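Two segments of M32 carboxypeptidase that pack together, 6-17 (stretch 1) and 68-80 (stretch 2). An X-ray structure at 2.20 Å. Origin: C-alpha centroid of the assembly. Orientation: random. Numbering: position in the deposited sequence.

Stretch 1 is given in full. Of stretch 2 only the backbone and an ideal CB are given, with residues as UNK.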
# COMPACT_ATOMS: atom_id res chain seq x y z
N GLN A 6 32.74 -4.69 -0.44
CA GLN A 6 33.72 -5.64 -0.97
C GLN A 6 33.84 -6.94 -0.18
O GLN A 6 33.82 -8.02 -0.76
CB GLN A 6 35.09 -4.96 -1.04
CG GLN A 6 35.43 -4.14 0.21
CD GLN A 6 36.92 -3.89 0.38
OE1 GLN A 6 37.69 -4.82 0.62
NE2 GLN A 6 37.33 -2.62 0.25
N ASN A 7 33.98 -6.83 1.13
CA ASN A 7 34.13 -8.00 1.98
C ASN A 7 33.05 -9.06 1.77
O ASN A 7 31.86 -8.77 1.71
CB ASN A 7 34.14 -7.60 3.45
CG ASN A 7 34.31 -8.80 4.35
OD1 ASN A 7 35.38 -9.40 4.39
ND2 ASN A 7 33.26 -9.17 5.07
N GLU A 8 33.50 -10.31 1.68
CA GLU A 8 32.63 -11.46 1.47
C GLU A 8 31.65 -11.69 2.62
O GLU A 8 30.48 -12.00 2.38
CB GLU A 8 33.49 -12.70 1.26
CG GLU A 8 32.71 -13.98 1.01
CD GLU A 8 31.71 -13.83 -0.11
OE1 GLU A 8 32.01 -13.09 -1.08
OE2 GLU A 8 30.65 -14.47 -0.04
N THR A 9 32.11 -11.54 3.86
CA THR A 9 31.24 -11.74 5.01
C THR A 9 30.16 -10.66 5.00
O THR A 9 29.01 -10.92 5.33
CB THR A 9 32.02 -11.67 6.35
OG1 THR A 9 32.81 -12.85 6.50
CG2 THR A 9 31.07 -11.56 7.53
N ILE A 10 30.56 -9.46 4.60
CA ILE A 10 29.64 -8.33 4.51
C ILE A 10 28.58 -8.59 3.43
O ILE A 10 27.40 -8.29 3.63
CB ILE A 10 30.41 -7.03 4.19
CG1 ILE A 10 31.40 -6.70 5.31
CG2 ILE A 10 29.44 -5.87 3.99
CD1 ILE A 10 30.78 -6.26 6.62
N LYS A 11 28.98 -9.16 2.30
CA LYS A 11 28.03 -9.45 1.23
C LYS A 11 27.02 -10.51 1.63
O LYS A 11 25.85 -10.43 1.28
CB LYS A 11 28.73 -9.94 -0.04
CG LYS A 11 29.62 -8.95 -0.77
CD LYS A 11 30.18 -9.65 -2.02
CE LYS A 11 31.38 -8.95 -2.60
NZ LYS A 11 31.97 -9.76 -3.70
N GLN A 12 27.48 -11.54 2.35
CA GLN A 12 26.59 -12.61 2.78
C GLN A 12 25.53 -12.00 3.68
O GLN A 12 24.37 -12.40 3.66
CB GLN A 12 27.34 -13.69 3.56
CG GLN A 12 28.57 -14.27 2.88
CD GLN A 12 29.12 -15.48 3.63
OE1 GLN A 12 28.58 -16.58 3.50
NE2 GLN A 12 30.16 -15.27 4.42
N ILE A 13 25.94 -11.04 4.49
CA ILE A 13 25.04 -10.37 5.40
C ILE A 13 24.00 -9.56 4.63
O ILE A 13 22.80 -9.70 4.87
CB ILE A 13 25.81 -9.43 6.36
CG1 ILE A 13 26.61 -10.28 7.35
CG2 ILE A 13 24.85 -8.49 7.07
CD1 ILE A 13 27.52 -9.46 8.27
N LEU A 14 24.46 -8.73 3.70
CA LEU A 14 23.57 -7.90 2.91
C LEU A 14 22.54 -8.71 2.12
O LEU A 14 21.41 -8.27 1.93
CB LEU A 14 24.36 -7.00 1.95
CG LEU A 14 25.27 -5.96 2.63
CD1 LEU A 14 25.91 -5.06 1.57
CD2 LEU A 14 24.47 -5.13 3.63
N ALA A 15 22.94 -9.90 1.67
CA ALA A 15 22.03 -10.78 0.93
C ALA A 15 20.90 -11.25 1.85
O ALA A 15 19.74 -11.28 1.46
CB ALA A 15 22.79 -11.97 0.37
N LYS A 16 21.24 -11.64 3.08
CA LYS A 16 20.21 -12.07 4.02
C LYS A 16 19.39 -10.86 4.45
O LYS A 16 18.18 -10.96 4.60
CB LYS A 16 20.83 -12.73 5.25
CG LYS A 16 21.45 -14.08 4.97
CD LYS A 16 22.16 -14.63 6.21
CE LYS A 16 22.31 -16.13 6.11
NZ LYS A 16 20.97 -16.76 6.07
N TYR A 17 20.05 -9.73 4.66
CA TYR A 17 19.37 -8.50 5.09
C TYR A 17 18.26 -8.05 4.12
O TYR A 17 17.26 -7.43 4.55
CB TYR A 17 20.38 -7.37 5.24
CG TYR A 17 19.78 -6.13 5.85
CD1 TYR A 17 19.44 -6.10 7.20
CD2 TYR A 17 19.49 -5.01 5.07
CE1 TYR A 17 18.83 -4.99 7.77
CE2 TYR A 17 18.87 -3.89 5.63
CZ TYR A 17 18.54 -3.89 6.98
OH TYR A 17 17.92 -2.82 7.57
N UNK A 68 25.41 -15.01 13.73
CA UNK A 68 26.78 -15.53 13.60
C UNK A 68 27.60 -14.69 12.61
O UNK A 68 28.75 -14.36 12.88
CB UNK A 68 26.75 -16.99 13.15
N UNK A 69 26.99 -14.35 11.48
CA UNK A 69 27.66 -13.54 10.46
C UNK A 69 28.08 -12.17 10.98
O UNK A 69 29.20 -11.71 10.73
CB UNK A 69 26.74 -13.37 9.25
N UNK A 70 27.18 -11.51 11.70
CA UNK A 70 27.45 -10.19 12.26
C UNK A 70 28.59 -10.27 13.27
O UNK A 70 29.48 -9.41 13.30
CB UNK A 70 26.19 -9.61 12.92
N UNK A 71 28.57 -11.30 14.11
CA UNK A 71 29.62 -11.47 15.10
C UNK A 71 30.95 -11.66 14.37
O UNK A 71 31.94 -11.00 14.69
CB UNK A 71 29.32 -12.65 16.02
N UNK A 72 30.94 -12.55 13.39
CA UNK A 72 32.13 -12.84 12.60
C UNK A 72 32.72 -11.58 11.97
O UNK A 72 33.90 -11.27 12.15
CB UNK A 72 31.80 -13.86 11.51
N UNK A 73 31.89 -10.84 11.23
CA UNK A 73 32.34 -9.62 10.58
C UNK A 73 32.85 -8.61 11.59
O UNK A 73 33.80 -7.86 11.33
CB UNK A 73 31.21 -9.01 9.75
N UNK A 74 32.22 -8.59 12.76
CA UNK A 74 32.61 -7.68 13.82
C UNK A 74 34.04 -8.01 14.22
O UNK A 74 34.76 -7.19 14.81
CB UNK A 74 31.66 -7.78 15.02
N UNK A 75 34.45 -9.23 13.87
CA UNK A 75 35.80 -9.67 14.17
C UNK A 75 36.73 -9.55 12.98
O UNK A 75 37.68 -10.30 12.85
CB UNK A 75 35.78 -11.12 14.66
N UNK A 76 36.44 -8.61 12.09
CA UNK A 76 37.27 -8.39 10.92
C UNK A 76 37.84 -6.95 11.01
O UNK A 76 37.14 -6.00 11.39
CB UNK A 76 36.47 -8.60 9.63
N UNK A 77 39.11 -6.77 10.64
CA UNK A 77 39.81 -5.45 10.78
C UNK A 77 40.20 -4.81 9.43
O UNK A 77 40.84 -3.74 9.40
CB UNK A 77 41.08 -5.63 11.62
N UNK A 78 39.78 -5.47 8.42
CA UNK A 78 40.09 -5.19 7.02
C UNK A 78 39.07 -4.20 6.39
O UNK A 78 39.34 -3.55 5.37
CB UNK A 78 40.11 -6.50 6.23
N UNK A 79 37.94 -4.12 7.06
CA UNK A 79 36.72 -3.43 6.59
C UNK A 79 36.74 -1.89 6.54
O UNK A 79 37.24 -1.22 7.46
CB UNK A 79 35.56 -3.85 7.50
N UNK A 80 36.16 -1.34 5.47
CA UNK A 80 36.07 0.11 5.31
C UNK A 80 34.97 0.66 6.20
O UNK A 80 34.27 -0.10 6.88
CB UNK A 80 35.81 0.48 3.85

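Helix 8-17 of stretch 1 runs nearly antiparallel to helix 68-74, at 153° between their directions and 9.5 Å at closest approach.

Position 68 has nothing of stretch 1 within reach of its CB, and almost any helix-compatible residue would suit; it is Asn68. Position 69 points toward Ile13, with the aliphatic parts of Gln12 and Lys16 alongside, which favours a sizeable apolar side chain such as leucine, isoleucine or methionine. Leu69 (m, t) fills the place: its CB lies 3.6 Å from Ile13 CG1, while its CD1 comes within 3.7 Å of Lys16 CD and 3.9 Å of Gln12 CB. At 70 the CB points away, yet Ile13 CD1 is near enough to favour an apolar residue. Val70 sends CG2 to 4.4 Å from Ile13 CD1. Position 71 points away, open to many residues, and holds Glu71.

Position 72 points toward stretch 1 beside Thr9, where a long or polar side chain could pass. Lys72 extends along the edge, its CE 3.7 Å from Thr9 OG1. Position 73 is the tightest: the CA atoms of 73 and Thr9 are 6.1 Å apart, and the ideal CB already sits 3.4 Å from Thr9 CG2, so a small residue, alanine above all, is favoured. Ala73 packs its CB 4.0 Å from Ile13 CD1 and 4.2 Å from Ile10 CD1. Position 74 is out of reach; a polar or charged residue would serve, here Lys74.

At 75, phi/psi of -99/28 does not demand glycine, but an ideal CB would lie 3.1 Å from the O of residue 72, crowding that favours Gly75. Position 76, in an extended conformation, points toward Asn7 and Thr9 with room for a branched or long apolar chain; Leu76 brings CD1 to 3.9 Å from Thr9 CB. Position 77 is out of reach and tolerant: Glu77. Position 78 points toward stretch 1 but across a gap, where polar residues would do well; Asn78 stays clear of contact, its ND2 4.6 Å from Gln6 OE1.

The CB of 79 points sideways, but a longer apolar chain could reach Ile10 and Asn7. Leu79 does so, with CD2 3.7 Å from Ile10 CG1 and 3.4 Å from Asn7 CB. At 80, phi/psi of -77/178 suits an N-cap such as Asn, Asp, Ser or Thr, and the sideways ideal CB is 5.0 Å from Gln6 NE2. Asn80 caps a backbone N just past the stretch, and its ND2 lies 3.7 Å from Gln6 NE2.

Stretch 2, residues 68-80: NLVEKAKGLENLN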
# COMPACT_ATOMS: atom_id res chain seq x y z
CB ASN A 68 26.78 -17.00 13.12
CG ASN A 68 26.34 -17.99 14.20
OD1 ASN A 68 26.51 -17.75 15.40
ND2 ASN A 68 25.79 -19.13 13.78
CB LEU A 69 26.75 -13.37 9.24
CG LEU A 69 26.64 -14.57 8.30
CD1 LEU A 69 25.77 -14.23 7.11
CD2 LEU A 69 28.03 -14.97 7.83
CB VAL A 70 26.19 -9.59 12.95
CG1 VAL A 70 26.56 -8.30 13.70
CG2 VAL A 70 25.12 -9.30 11.91
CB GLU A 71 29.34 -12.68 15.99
CG GLU A 71 28.74 -12.32 17.33
CD GLU A 71 29.62 -11.37 18.12
OE1 GLU A 71 30.79 -11.73 18.36
OE2 GLU A 71 29.15 -10.28 18.50
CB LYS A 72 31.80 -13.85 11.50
CG LYS A 72 32.98 -14.26 10.64
CD LYS A 72 32.54 -15.17 9.51
CE LYS A 72 33.71 -15.65 8.68
NZ LYS A 72 34.63 -16.51 9.47
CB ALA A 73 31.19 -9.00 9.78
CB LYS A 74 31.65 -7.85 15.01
CG LYS A 74 31.83 -6.83 16.13
CD LYS A 74 30.82 -7.06 17.24
CE LYS A 74 31.01 -6.05 18.35
NZ LYS A 74 30.02 -6.21 19.44
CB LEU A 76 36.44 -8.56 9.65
CG LEU A 76 35.87 -9.96 9.41
CD1 LEU A 76 35.16 -10.07 8.05
CD2 LEU A 76 36.94 -11.04 9.40
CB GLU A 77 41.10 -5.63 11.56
CG GLU A 77 40.90 -6.46 12.83
CD GLU A 77 42.08 -6.38 13.79
OE1 GLU A 77 43.22 -6.88 13.45
OE2 GLU A 77 41.94 -5.82 14.94
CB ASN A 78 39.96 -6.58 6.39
CG ASN A 78 40.51 -6.77 5.00
OD1 ASN A 78 41.70 -6.61 4.78
ND2 ASN A 78 39.68 -7.14 4.05
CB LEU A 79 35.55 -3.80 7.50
CG LEU A 79 35.35 -5.32 7.64
CD1 LEU A 79 34.35 -5.70 8.72
CD2 LEU A 79 34.84 -5.97 6.35
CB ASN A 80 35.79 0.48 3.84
CG ASN A 80 34.54 -0.22 3.30
OD1 ASN A 80 33.45 -0.09 3.85
ND2 ASN A 80 34.71 -0.96 2.21
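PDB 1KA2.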